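Local coordinates for hemerythrin HHE cation binding domain protein (PDB 6TYJ), which binds metal ions such as zinc and iron within a hemerythrin-like helical bundle and is a homolog of Rv2633c of the tuberculosis bacillus, at residues Asp85-Ser88 with Val89-Arg92; Ile123-Pro126 with Pro127-Ile131. One frame throughout, in Å; residues are numbered along the deposited sequence.

Interaction 1: residues Asp85-Ser88 with Val89-Arg92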
ATOM      1  N   ASP A  85     -10.389  -2.701   5.281  1.00 26.03           N
ATOM      2  CA  ASP A  85     -11.763  -3.175   5.410  1.00 28.80           C
ATOM      3  C   ASP A  85     -12.288  -3.671   4.072  1.00 25.95           C
ATOM      4  O   ASP A  85     -13.021  -4.668   4.011  1.00 31.47           O
ATOM      5  CB  ASP A  85     -12.673  -2.067   5.944  1.00 35.01           C
ATOM      6  CG  ASP A  85     -12.680  -1.994   7.457  1.00 43.86           C
ATOM      7  OD1 ASP A  85     -11.889  -2.725   8.093  1.00 46.18           O
ATOM      8  OD2 ASP A  85     -13.485  -1.206   8.006  1.00 46.00           O
ATOM      9  N   GLN A  86     -11.950  -2.970   2.990  1.00 24.61           N
ATOM     10  CA  GLN A  86     -12.433  -3.412   1.684  1.00 23.43           C
ATOM     11  C   GLN A  86     -11.728  -4.686   1.252  1.00 24.79           C
ATOM     12  O   GLN A  86     -12.322  -5.531   0.583  1.00 25.74           O
ATOM     13  CB  GLN A  86     -12.231  -2.314   0.643  1.00 25.65           C
ATOM     14  CG  GLN A  86     -12.946  -2.551  -0.677  1.00 26.90           C
ATOM     15  CD  GLN A  86     -14.469  -2.477  -0.563  1.00 35.97           C
ATOM     16  OE1 GLN A  86     -15.024  -1.547   0.038  1.00 32.47           O
ATOM     17  NE2 GLN A  86     -15.148  -3.459  -1.139  1.00 34.00           N
ATOM     18  N   LEU A  87     -10.445  -4.824   1.596  1.00 22.64           N
ATOM     19  CA  LEU A  87      -9.737  -6.056   1.282  1.00 24.82           C
ATOM     20  C   LEU A  87     -10.402  -7.241   1.964  1.00 26.59           C
ATOM     21  O   LEU A  87     -10.517  -8.324   1.373  1.00 27.08           O
ATOM     22  CB  LEU A  87      -8.263  -5.939   1.699  1.00 22.54           C
ATOM     23  CG  LEU A  87      -7.448  -7.224   1.495  1.00 24.69           C
ATOM     24  CD1 LEU A  87      -7.431  -7.682   0.047  1.00 23.15           C
ATOM     25  CD2 LEU A  87      -6.016  -7.024   2.028  1.00 26.79           C
ATOM     26  N   SER A  88     -10.866  -7.053   3.208  1.00 26.76           N
ATOM     27  CA  SER A  88     -11.577  -8.132   3.897  1.00 28.73           C
ATOM     28  C   SER A  88     -12.840  -8.543   3.145  1.00 33.28           C
ATOM     29  O   SER A  88     -13.161  -9.735   3.052  1.00 32.70           O
ATOM     30  CB  SER A  88     -11.921  -7.708   5.326  1.00 35.37           C
ATOM     31  OG  SER A  88     -10.726  -7.519   6.059  1.00 42.97           O
ATOM     32  N   VAL A  89     -13.582  -7.572   2.618  1.00 31.31           N
ATOM     33  CA  VAL A  89     -14.766  -7.909   1.832  1.00 30.36           C
ATOM     34  C   VAL A  89     -14.370  -8.651   0.563  1.00 32.45           C
ATOM     35  O   VAL A  89     -15.027  -9.628   0.171  1.00 34.23           O
ATOM     36  CB  VAL A  89     -15.582  -6.645   1.514  1.00 35.08           C
ATOM     37  CG1 VAL A  89     -16.806  -7.005   0.669  1.00 43.93           C
ATOM     38  CG2 VAL A  89     -16.009  -5.962   2.804  1.00 39.97           C
ATOM     39  N   LEU A  90     -13.303  -8.194  -0.101  1.00 31.61           N
ATOM     40  CA  LEU A  90     -12.864  -8.819  -1.349  1.00 26.32           C
ATOM     41  C   LEU A  90     -12.539 -10.288  -1.134  1.00 31.49           C
ATOM     42  O   LEU A  90     -12.948 -11.153  -1.918  1.00 32.72           O
ATOM     43  CB  LEU A  90     -11.635  -8.084  -1.905  1.00 24.63           C
ATOM     44  CG  LEU A  90     -10.939  -8.740  -3.105  1.00 22.50           C
ATOM     45  CD1 LEU A  90     -11.927  -8.863  -4.285  1.00 24.02           C
ATOM     46  CD2 LEU A  90      -9.748  -7.913  -3.496  1.00 23.09           C
ATOM     47  N   LEU A  91     -11.799 -10.589  -0.075  1.00 31.40           N
ATOM     48  CA  LEU A  91     -11.385 -11.957   0.187  1.00 30.97           C
ATOM     49  C   LEU A  91     -12.542 -12.874   0.541  1.00 32.11           C
ATOM     50  O   LEU A  91     -12.367 -14.094   0.500  1.00 36.33           O
ATOM     51  CB  LEU A  91     -10.344 -11.971   1.305  1.00 30.81           C
ATOM     52  CG  LEU A  91      -9.069 -11.189   0.987  1.00 35.98           C
ATOM     53  CD1 LEU A  91      -8.156 -11.132   2.180  1.00 36.24           C
ATOM     54  CD2 LEU A  91      -8.362 -11.818  -0.220  1.00 40.65           C
ATOM     55  N   ARG A  92     -13.723 -12.344   0.846  1.00 31.22           N
ATOM     56  CA  ARG A  92     -14.854 -13.245   1.060  1.00 38.47           C
ATOM     57  C   ARG A  92     -15.549 -13.672  -0.234  1.00 39.17           C
ATOM     58  O   ARG A  92     -16.475 -14.494  -0.176  1.00 43.21           O
ATOM     59  CB  ARG A  92     -15.854 -12.603   2.020  1.00 44.82           C
ATOM     60  CG  ARG A  92     -15.300 -12.502   3.438  1.00 43.58           C
ATOM     61  CD  ARG A  92     -16.399 -12.205   4.445  1.00 50.87           C
ATOM     62  NE  ARG A  92     -16.801 -10.802   4.413  1.00 52.50           N
ATOM     63  CZ  ARG A  92     -16.222  -9.847   5.138  1.00 54.28           C
ATOM     64  NH1 ARG A  92     -16.648  -8.596   5.046  1.00 56.10           N
ATOM     65  NH2 ARG A  92     -15.211 -10.141   5.950  1.00 57.51           N
TER
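Val89 gives its N-H to Asp85 O over 3.3 Å, and its CG2, lying beside its own backbone N and anti to the carbonyl carbon, comes down on the same oxygen at 3.5 Å. Gln86, bent at chi2, brings NE2 to 4.2 Å from Val89 CB, a loose contact. At Leu90 the N-H reaches Gln86 O over 2.9 Å, while CD2 touches CD1 of Leu87. These i to i+4 bonds make up the last turn of helix 70-91, one of the helices of the hemerythrin-like bundle; Leu87, Leu90 and Leu91 all pack on Phe44 of helix 38-65, and Leu87 also meets Phe107 of helix 100-121. Leu91 donates to Leu87 O at 3.0 Å with an N-H...O angle of 162°, and its side chain runs across that of Leu87, CG standing 4.0 Å from Leu87 CD1. Arg92 N bonds to Val89 O, three residues back, while its i to i+4 bond to Ser88 O is weak and bent (3.5 Å, 128°), as the chain leaves the helix. A turn at chi3 (-77°) folds the guanidinium back, so that Ser88 O lies over one face, offset toward the rim, and NH2 comes to 4.1 Å from Ser88 CB.

Interaction 2: residues Ile123-Pro126 with Pro127-Ile131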
ATOM      1  N   ILE A 123       1.756  14.503   0.165  1.00 30.86           N
ATOM      2  CA  ILE A 123       2.995  14.445  -0.612  1.00 30.52           C
ATOM      3  C   ILE A 123       3.008  15.619  -1.586  1.00 32.09           C
ATOM      4  O   ILE A 123       2.243  15.608  -2.563  1.00 34.60           O
ATOM      5  CB  ILE A 123       3.122  13.119  -1.382  1.00 29.65           C
ATOM      6  CG1 ILE A 123       3.077  11.915  -0.434  1.00 30.16           C
ATOM      7  CG2 ILE A 123       4.397  13.115  -2.255  1.00 30.36           C
ATOM      8  CD1 ILE A 123       2.976  10.570  -1.178  1.00 29.47           C
ATOM      9  N   PRO A 124       3.845  16.660  -1.383  1.00 31.31           N
ATOM     10  CA  PRO A 124       4.796  16.839  -0.272  1.00 26.44           C
ATOM     11  C   PRO A 124       4.104  17.101   1.042  1.00 32.37           C
ATOM     12  O   PRO A 124       2.887  17.218   1.086  1.00 32.60           O
ATOM     13  CB  PRO A 124       5.616  18.068  -0.681  1.00 32.64           C
ATOM     14  CG  PRO A 124       5.285  18.327  -2.096  1.00 45.87           C
ATOM     15  CD  PRO A 124       3.917  17.769  -2.343  1.00 39.90           C
ATOM     16  N   ALA A 125       4.892  17.206   2.116  1.00 28.09           N
ATOM     17  CA  ALA A 125       4.301  17.336   3.430  1.00 28.75           C
ATOM     18  C   ALA A 125       3.434  18.588   3.521  1.00 27.22           C
ATOM     19  O   ALA A 125       3.718  19.609   2.873  1.00 33.57           O
ATOM     20  CB  ALA A 125       5.377  17.385   4.505  1.00 30.54           C
ATOM     21  N   PRO A 126       2.386  18.544   4.338  1.00 27.39           N
ATOM     22  CA  PRO A 126       1.521  19.714   4.524  1.00 31.40           C
ATOM     23  C   PRO A 126       2.271  20.881   5.150  1.00 33.07           C
ATOM     24  O   PRO A 126       3.348  20.716   5.755  1.00 30.53           O
ATOM     25  CB  PRO A 126       0.419  19.195   5.464  1.00 31.28           C
ATOM     26  CG  PRO A 126       0.447  17.740   5.344  1.00 31.36           C
ATOM     27  CD  PRO A 126       1.865  17.350   5.028  1.00 30.30           C
ATOM     28  N   PRO A 127       1.712  22.088   5.048  1.00 32.09           N
ATOM     29  CA  PRO A 127       2.460  23.289   5.452  1.00 30.85           C
ATOM     30  C   PRO A 127       2.896  23.307   6.917  1.00 32.04           C
ATOM     31  O   PRO A 127       3.914  23.935   7.235  1.00 36.29           O
ATOM     32  CB  PRO A 127       1.473  24.421   5.132  1.00 34.76           C
ATOM     33  CG  PRO A 127       0.662  23.886   3.986  1.00 31.56           C
ATOM     34  CD  PRO A 127       0.520  22.413   4.244  1.00 31.20           C
ATOM     35  N   GLU A 128       2.167  22.628   7.811  1.00 33.83           N
ATOM     36  CA  GLU A 128       2.524  22.589   9.233  1.00 33.69           C
ATOM     37  C   GLU A 128       3.811  21.828   9.497  1.00 32.73           C
ATOM     38  O   GLU A 128       4.420  22.010  10.566  1.00 34.24           O
ATOM     39  CB  GLU A 128       1.407  21.921  10.045  1.00 43.30           C
ATOM     40  CG  GLU A 128       0.061  22.589   9.984  1.00 44.67           C
ATOM     41  CD  GLU A 128      -0.690  22.298   8.686  1.00 55.43           C
ATOM     42  OE1 GLU A 128      -0.264  21.404   7.916  1.00 47.68           O
ATOM     43  OE2 GLU A 128      -1.703  22.984   8.432  1.00 64.43           O
ATOM     44  N   VAL A 129       4.237  20.983   8.566  1.00 30.08           N
ATOM     45  CA  VAL A 129       5.398  20.124   8.769  1.00 30.05           C
ATOM     46  C   VAL A 129       6.663  20.862   8.348  1.00 31.04           C
ATOM     47  O   VAL A 129       6.773  21.322   7.206  1.00 37.20           O
ATOM     48  CB  VAL A 129       5.249  18.816   7.991  1.00 29.07           C
ATOM     49  CG1 VAL A 129       6.524  18.000   8.133  1.00 30.39           C
ATOM     50  CG2 VAL A 129       4.039  18.074   8.510  1.00 25.72           C
ATOM     51  N   LYS A 130       7.625  20.945   9.262  1.00 32.35           N
ATOM     52  CA  LYS A 130       8.931  21.543   9.000  1.00 33.14           C
ATOM     53  C   LYS A 130       9.889  20.378   8.770  1.00 43.99           C
ATOM     54  O   LYS A 130      10.247  19.665   9.710  1.00 48.34           O
ATOM     55  CB  LYS A 130       9.365  22.436  10.164  1.00 38.00           C
ATOM     56  N   ILE A 131      10.269  20.153   7.511  1.00 34.30           N
ATOM     57  CA  ILE A 131      11.199  19.085   7.158  1.00 34.86           C
ATOM     58  C   ILE A 131      12.130  19.594   6.056  1.00 36.88           C
ATOM     59  O   ILE A 131      11.672  20.152   5.051  1.00 40.50           O
ATOM     60  CB  ILE A 131      10.449  17.783   6.764  1.00 33.93           C
ATOM     61  CG1 ILE A 131      11.426  16.620   6.522  1.00 37.00           C
ATOM     62  CG2 ILE A 131       9.438  17.989   5.598  1.00 37.42           C
ATOM     63  CD1 ILE A 131      10.757  15.244   6.581  1.00 35.64           C
TER
HETATM   64  O   HOH W   1       5.728  21.347   4.601  1.00 42.68           O
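Ala125 turns its methyl toward the chain that follows, where CB rests 3.8 Å from Val129 CB and nearly as close to CG1 of the same valine. Farther along, Ile131 CG2 reaches the same methyl at 4.2 Å, so one small side chain is touched by two branched ones from the segment after the turn. The backbone N of Ala125 is hydrogen-bonded to the hydroxyl of Tyr13 in helix 12-32, and the methyl of Ala125 also meets Leu66, which ties this point of the loop to neighbouring parts of the bundle. Pro126 opens a type I beta turn that runs to Val129 and reverses the chain in the connection between helix 100-121 and helix 133-161 of the hemerythrin-like domain. The turn is closed by Val129 N donating to Pro126 O over 3.0 Å; the N-H points well at the oxygen (162°), but the donor stands above the carbonyl plane, 40° out of it. A water lies within hydrogen-bonding distance of both the first and last carbonyls of the turn, 2.7 Å from Pro126 O and 2.8 Å from Val129 O, but it has more acceptors in reach than protons to give, so the two bonds need not both be made at once. The Pro126 ring lies alongside the Val129 side chain, the two pointing the same way, with Pro126 CD 4.2 Å from Val129 CG2, the branch set beside the valine's backbone N. Pro126 CB is approached by Glu128 OE1: with CG beside the backbone N and a bend at chi2 (78°), the glutamate chain curls back and lays OE1 3.4 Å from that carbon, a van der Waals contact of a carboxylate oxygen with a ring carbon. Leu66 and Ala69 pack against Pro126 from the neighbouring loop, and this ring is buried although the turn itself lies at the surface.

Interactions 1 and 2 lie on opposite sides of the chain's centre, their own centres 32 Å apart and their nearest atoms about 20 Å apart, so neither touches the other. Helix 100-121 relates them: it is touched by Gln86, Leu87, Val89 and Leu90 of interaction 1, it carries the metal-binding His114 and Glu118, and the loop of interaction 2 follows it. Neither contact supplies a metal ligand. The side chain of Asp85 is about 9 Å from that of His80 and about 11 Å from a bound zinc ion, while the side chain of Pro126 is about 9 Å from that of Glu118 and about 13 Å from a zinc ion.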